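Local coordinates for protein purine nucleoside phosphorylase (Schistosoma mansoni, PDB 6BFV) that probably catalyses the reversible phosphorolysis of purine nucleosides such as inosine and guanosine, releasing the free base and a ribose 1-phosphate, at residues 115-120 with 221-226; 242-247 with 260-265. All coordinates share one frame; numbering follows the deposited sequence. Where two conformers were deposited one is given.

Interaction 1: 115-120 with 221-226; sequences ITNLAG and MSTVPE. With DJP (5-fluoropyrimidin-2-ol), chain G.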
loop_
_atom_site.group_PDB
_atom_site.type_symbol
_atom_site.label_atom_id
_atom_site.label_comp_id
_atom_site.label_asym_id
_atom_site.label_seq_id
_atom_site.Cartn_x
_atom_site.Cartn_y
_atom_site.Cartn_z
ATOM N N ILE A 115 -17.952 18.131 -0.530
ATOM C CA ILE A 115 -17.422 17.140 -1.468
ATOM C C ILE A 115 -18.493 16.084 -1.736
ATOM O O ILE A 115 -19.139 15.596 -0.805
ATOM C CB ILE A 115 -16.148 16.443 -0.927
ATOM C CG1 ILE A 115 -15.015 17.418 -0.687
ATOM C CG2 ILE A 115 -15.631 15.391 -1.922
ATOM C CD1 ILE A 115 -13.870 16.795 0.196
ATOM N N THR A 116 -18.658 15.697 -3.006
ATOM C CA THR A 116 -19.492 14.551 -3.367
ATOM C C THR A 116 -18.672 13.564 -4.221
ATOM O O THR A 116 -17.675 13.928 -4.851
ATOM C CB THR A 116 -20.769 14.994 -4.115
ATOM O OG1 THR A 116 -20.425 15.600 -5.359
ATOM C CG2 THR A 116 -21.637 16.011 -3.321
ATOM N N ASN A 117 -19.069 12.295 -4.197
ATOM C CA ASN A 117 -18.415 11.263 -4.988
ATOM C C ASN A 117 -19.396 10.126 -5.239
ATOM O O ASN A 117 -20.509 10.092 -4.690
ATOM C CB ASN A 117 -17.134 10.702 -4.322
ATOM C CG ASN A 117 -17.390 10.065 -2.954
ATOM O OD1 ASN A 117 -18.120 9.083 -2.839
ATOM N ND2 ASN A 117 -16.718 10.585 -1.910
ATOM N N LEU A 118 -18.962 9.198 -6.088
ATOM C CA LEU A 118 -19.666 7.946 -6.357
ATOM C C LEU A 118 -18.935 6.797 -5.659
ATOM O O LEU A 118 -17.695 6.719 -5.717
ATOM C CB LEU A 118 -19.730 7.653 -7.870
ATOM C CG LEU A 118 -20.370 8.696 -8.804
ATOM C CD1 LEU A 118 -20.199 8.383 -10.305
ATOM C CD2 LEU A 118 -21.790 8.785 -8.515
ATOM N N ALA A 119 -19.685 5.867 -5.069
ATOM C CA ALA A 119 -19.063 4.799 -4.283
ATOM C C ALA A 119 -19.824 3.483 -4.436
ATOM O O ALA A 119 -20.964 3.453 -4.897
ATOM C CB ALA A 119 -18.985 5.199 -2.806
ATOM N N GLY A 120 -19.169 2.378 -4.075
ATOM C CA GLY A 120 -19.843 1.077 -4.023
ATOM C C GLY A 120 -20.347 0.847 -2.604
ATOM O O GLY A 120 -19.685 1.221 -1.635
ATOM N N MET A 221 -12.737 5.492 -4.833
ATOM C CA MET A 221 -11.374 5.747 -5.295
ATOM C C MET A 221 -10.963 7.220 -5.180
ATOM O O MET A 221 -10.030 7.644 -5.867
ATOM C CB MET A 221 -11.232 5.278 -6.754
ATOM C CG MET A 221 -11.730 3.884 -7.052
ATOM S SD MET A 221 -11.628 3.622 -8.853
ATOM C CE MET A 221 -12.589 2.141 -8.953
ATOM N N SER A 222 -11.640 8.023 -4.354
ATOM C CA SER A 222 -11.360 9.459 -4.270
ATOM C C SER A 222 -11.578 9.949 -2.827
ATOM O O SER A 222 -11.698 9.157 -1.883
ATOM C CB SER A 222 -12.255 10.223 -5.255
ATOM O OG SER A 222 -13.574 10.366 -4.710
ATOM N N THR A 223 -11.570 11.282 -2.671
ATOM C CA THR A 223 -12.080 12.025 -1.513
ATOM C C THR A 223 -11.143 12.018 -0.291
ATOM O O THR A 223 -10.858 13.089 0.281
ATOM C CB THR A 223 -13.483 11.524 -1.157
ATOM O OG1 THR A 223 -14.368 11.797 -2.252
ATOM C CG2 THR A 223 -14.042 12.242 0.118
ATOM N N VAL A 224 -10.625 10.853 0.115
ATOM C CA VAL A 224 -9.740 10.807 1.307
ATOM C C VAL A 224 -8.509 11.681 1.135
ATOM O O VAL A 224 -8.087 12.337 2.114
ATOM C CB VAL A 224 -9.419 9.343 1.660
ATOM C CG1 VAL A 224 -8.362 9.258 2.664
ATOM C CG2 VAL A 224 -10.665 8.584 2.230
ATOM N N PRO A 225 -7.862 11.752 -0.043
ATOM C CA PRO A 225 -6.681 12.628 -0.185
ATOM C C PRO A 225 -7.004 14.093 0.046
ATOM O O PRO A 225 -6.316 14.760 0.828
ATOM C CB PRO A 225 -6.238 12.370 -1.628
ATOM C CG PRO A 225 -6.635 10.916 -1.853
ATOM C CD PRO A 225 -8.036 10.873 -1.214
ATOM N N GLU A 226 -8.068 14.589 -0.600
ATOM C CA GLU A 226 -8.504 15.976 -0.403
ATOM C C GLU A 226 -8.894 16.247 1.053
ATOM O O GLU A 226 -8.615 17.324 1.597
ATOM C CB GLU A 226 -9.683 16.301 -1.327
ATOM C CG GLU A 226 -9.471 16.072 -2.828
ATOM C CD GLU A 226 -9.785 14.661 -3.229
ATOM O OE1 GLU A 226 -9.102 13.758 -2.782
ATOM O OE2 GLU A 226 -10.776 14.430 -3.932
HETATM C C3 DJP G . -17.115 1.194 -6.735
HETATM C C2 DJP G . -19.253 1.905 -7.514
HETATM C C1 DJP G . -17.428 3.506 -7.539
HETATM O O DJP G . -20.582 1.591 -7.767
HETATM N N DJP G . -18.771 3.174 -7.802
HETATM N N1 DJP G . -18.402 0.877 -6.961
HETATM C C DJP G . -16.638 2.498 -7.006
HETATM F F DJP G . -15.343 2.775 -6.748
HETATM O O HOH W 1 -15.062 5.649 -6.435
HETATM O O HOH W 2 -15.586 7.781 -4.466
#
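Asn117 carries its CG in the cleft between its own backbone N and carbonyl carbon (chi1 60°), so that its side chain and that of Thr223 cross at about a right angle. The Thr223 hydroxyl points away from its own carbonyl carbon. Asn117 ND2 therefore donates to Thr223 OG1 at 2.7 Å, a short bond but a bent one: the N-H...O angle is 139°, and the oxygen lies 25° out of the amide plane. The same hydroxyl is shared with Ser222 OG, 3.0 Å from Thr223 OG1, while Ser222 OG also packs on Asn117 CB. The other end of the amide is held from the neighbouring strand, where Ser241 bonds OD1, so bonds at both ends settle the rotation of the amide. Beside these hydroxyls, Ile115 CG2 lies 3.8 Å from Thr223 OG1, the two side chains running alongside each other in opposite senses. Glu226 directs its carboxylate to Arg86 in a salt bridge. Where the backbones diverge, one water bridges Leu118 O and Met221 N, and a second donates to Leu118 O at 2.7 Å and also bonds Ser222 OG. Beyond them the fluoropyrimidine sits with N1 3.3 Å from Gly120 CA and F 3.6 Å from Met221 CE. A strand of the central sheet facing the loop that enters helix 224-232, with a base-like ring at its end, is consistent with the nucleoside site of the phosphorylase superfamily.

Interaction 2: 242-247 with 260-265; sequences LIANNS and EKVLAV. With DJP (5-fluoropyrimidin-2-ol), chain G.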
loop_
_atom_site.group_PDB
_atom_site.type_symbol
_atom_site.label_atom_id
_atom_site.label_comp_id
_atom_site.label_asym_id
_atom_site.label_seq_id
_atom_site.Cartn_x
_atom_site.Cartn_y
_atom_site.Cartn_z
ATOM N N LEU A 242 -22.680 9.063 -3.140
ATOM C CA LEU A 242 -23.812 8.449 -3.820
ATOM C C LEU A 242 -23.497 6.985 -4.123
ATOM O O LEU A 242 -22.525 6.692 -4.836
ATOM C CB LEU A 242 -24.126 9.201 -5.107
ATOM C CG LEU A 242 -25.156 8.529 -6.012
ATOM C CD1 LEU A 242 -26.554 8.377 -5.369
ATOM C CD2 LEU A 242 -25.240 9.333 -7.283
ATOM N N ILE A 243 -24.323 6.078 -3.590
ATOM C CA ILE A 243 -24.195 4.627 -3.793
ATOM C C ILE A 243 -24.688 4.255 -5.184
ATOM O O ILE A 243 -25.839 4.531 -5.548
ATOM C CB ILE A 243 -24.989 3.851 -2.729
ATOM C CG1 ILE A 243 -24.463 4.159 -1.324
ATOM C CG2 ILE A 243 -24.957 2.357 -2.987
ATOM C CD1 ILE A 243 -22.999 4.053 -1.186
ATOM N N ALA A 244 -23.829 3.624 -5.961
ATOM C CA ALA A 244 -24.203 3.177 -7.298
ATOM C C ALA A 244 -24.373 1.660 -7.442
ATOM O O ALA A 244 -24.828 1.213 -8.497
ATOM C CB ALA A 244 -23.180 3.656 -8.325
ATOM N N ASN A 245 -24.061 0.866 -6.424
ATOM C CA ASN A 245 -24.339 -0.573 -6.449
ATOM C C ASN A 245 -24.202 -1.082 -5.021
ATOM O O ASN A 245 -23.714 -0.362 -4.141
ATOM C CB ASN A 245 -23.404 -1.309 -7.411
ATOM C CG ASN A 245 -22.118 -1.768 -6.750
ATOM O OD1 ASN A 245 -21.620 -1.132 -5.801
ATOM N ND2 ASN A 245 -21.561 -2.871 -7.254
ATOM N N ASN A 246 -24.660 -2.318 -4.777
ATOM C CA ASN A 246 -24.247 -3.058 -3.579
ATOM C C ASN A 246 -23.248 -4.114 -4.023
ATOM O O ASN A 246 -23.634 -5.122 -4.624
ATOM C CB ASN A 246 -25.393 -3.736 -2.823
ATOM C CG ASN A 246 -24.964 -4.187 -1.456
ATOM O OD1 ASN A 246 -24.326 -5.231 -1.312
ATOM N ND2 ASN A 246 -25.238 -3.356 -0.428
ATOM N N SER A 247 -21.979 -3.913 -3.674
ATOM C CA SER A 247 -20.938 -4.847 -4.073
ATOM C C SER A 247 -20.969 -6.122 -3.256
ATOM O O SER A 247 -20.543 -7.174 -3.762
ATOM C CB SER A 247 -19.567 -4.157 -3.976
ATOM O OG SER A 247 -19.524 -3.146 -4.996
ATOM N N GLU A 260 -20.925 2.044 -17.042
ATOM C CA GLU A 260 -22.166 2.545 -17.647
ATOM C C GLU A 260 -23.333 2.461 -16.667
ATOM O O GLU A 260 -24.151 3.381 -16.599
ATOM C CB GLU A 260 -22.494 1.784 -18.937
ATOM C CG GLU A 260 -21.381 1.806 -19.988
ATOM C CD GLU A 260 -20.317 0.728 -19.732
ATOM O OE1 GLU A 260 -20.586 -0.446 -20.080
ATOM O OE2 GLU A 260 -19.236 1.043 -19.172
ATOM N N LYS A 261 -23.407 1.381 -15.876
ATOM C CA LYS A 261 -24.417 1.281 -14.823
ATOM C C LYS A 261 -24.217 2.370 -13.778
ATOM O O LYS A 261 -25.190 2.930 -13.245
ATOM C CB LYS A 261 -24.350 -0.092 -14.142
ATOM C CG LYS A 261 -24.531 -1.297 -15.051
ATOM C CD LYS A 261 -24.014 -2.579 -14.385
ATOM C CE LYS A 261 -24.382 -3.845 -15.187
ATOM N NZ LYS A 261 -23.971 -5.097 -14.477
ATOM N N VAL A 262 -22.952 2.678 -13.478
ATOM C CA VAL A 262 -22.631 3.655 -12.444
ATOM C C VAL A 262 -23.065 5.053 -12.879
ATOM O O VAL A 262 -23.693 5.792 -12.114
ATOM C CB VAL A 262 -21.122 3.592 -12.129
ATOM C CG1 VAL A 262 -20.670 4.790 -11.319
ATOM C CG2 VAL A 262 -20.807 2.335 -11.343
ATOM N N LEU A 263 -22.734 5.432 -14.115
ATOM C CA LEU A 263 -23.053 6.782 -14.573
ATOM C C LEU A 263 -24.557 7.012 -14.652
ATOM O O LEU A 263 -25.015 8.152 -14.498
ATOM C CB LEU A 263 -22.400 7.043 -15.929
ATOM C CG LEU A 263 -20.887 7.328 -15.892
ATOM C CD1 LEU A 263 -20.385 7.816 -17.260
ATOM C CD2 LEU A 263 -20.552 8.344 -14.827
ATOM N N ALA A 264 -25.336 5.956 -14.891
ATOM C CA ALA A 264 -26.790 6.125 -14.969
ATOM C C ALA A 264 -27.377 6.441 -13.596
ATOM O O ALA A 264 -28.335 7.213 -13.476
ATOM C CB ALA A 264 -27.433 4.874 -15.551
ATOM N N VAL A 265 -26.817 5.861 -12.543
ATOM C CA VAL A 265 -27.252 6.231 -11.200
ATOM C C VAL A 265 -26.965 7.706 -10.919
ATOM O O VAL A 265 -27.798 8.417 -10.359
ATOM C CB VAL A 265 -26.592 5.326 -10.149
ATOM C CG1 VAL A 265 -26.959 5.796 -8.798
ATOM C CG2 VAL A 265 -27.034 3.880 -10.341
HETATM C C3 DJP G . -17.115 1.194 -6.735
HETATM C C2 DJP G . -19.253 1.905 -7.514
HETATM C C1 DJP G . -17.428 3.506 -7.539
HETATM O O DJP G . -20.582 1.591 -7.767
HETATM N N DJP G . -18.771 3.174 -7.802
HETATM N N1 DJP G . -18.402 0.877 -6.961
HETATM C C DJP G . -16.638 2.498 -7.006
HETATM F F DJP G . -15.343 2.775 -6.748
#
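Ala244 and Val265 face each other at the heart of the contact, their CB atoms 4.2 Å apart, in keeping with a helix axis that passes 7.9 Å from the strand axis. The two run in broadly opposed directions, 142° apart. Val265 spreads its two methyls over successive carbonyl groups of the strand: CG1, anti to the backbone N (chi1 175°), reaches Ile243 O at 3.7 Å, whereas CG2 rests near Ala244 O. One helical turn earlier, Val262 brings both of its methyls to the Ala244 methyl, CG2 standing 4.1 Å from Ala244 CB. At the other end Leu242 places CD2 4.2 Å from Val265 CG1.

The fluoropyrimidine borders this first shell. Its O lies 3.4 Å from Ala244 CB and 3.7 Å from Val262 CG2, with the amide oxygen of Asn245 also nearby. Farther out, the Asn245 amide is held by its nitrogen: ND2 donates to Ser247 OG at 3.1 Å, with the acceptor only 10° from the amide plane, and also bonds Asp250. Ser247 OG in turn bonds Glu203, and Asn246 OD1 caps the following helix at Leu249 N. On the helical side, Asn258 OD1 accepts from Lys261 N. Leu118 of the adjacent strand packs on both Leu242 and Val262.

No hydrogen bond joins the two segments; what joins them is van der Waals contact, among aliphatic groups and between Val265 methyls and strand carbonyls. Next to the ligand, this apolar seam meets an asparagine whose amide nitrogen is already engaged, a setting that probably favours a fixed amide orientation at the edge of the pocket.

Strand 112-121 comes first along the chain, and interaction 1 closes a loop of 100 intervening residues when 221-226 returns to it at the start of helix 224-232. That helix leads into strand 236-246, which lies parallel to strand 112-121 in the sheet. Interaction 2 then closes a much shorter loop, 12 residues between 242-247 and 260-265, bringing helix 259-283 against the strand. The loops follow in series, neither nesting nor crossing. Their centres are 14 Å apart, yet the strands join them directly: Asn117 O lies 2.9 Å from Leu242 N, a probable hydrogen bond. Both contacts touch the same fluoropyrimidine, so the sheet, the loop before helix 224-232 and helix 259-283 meet at one site.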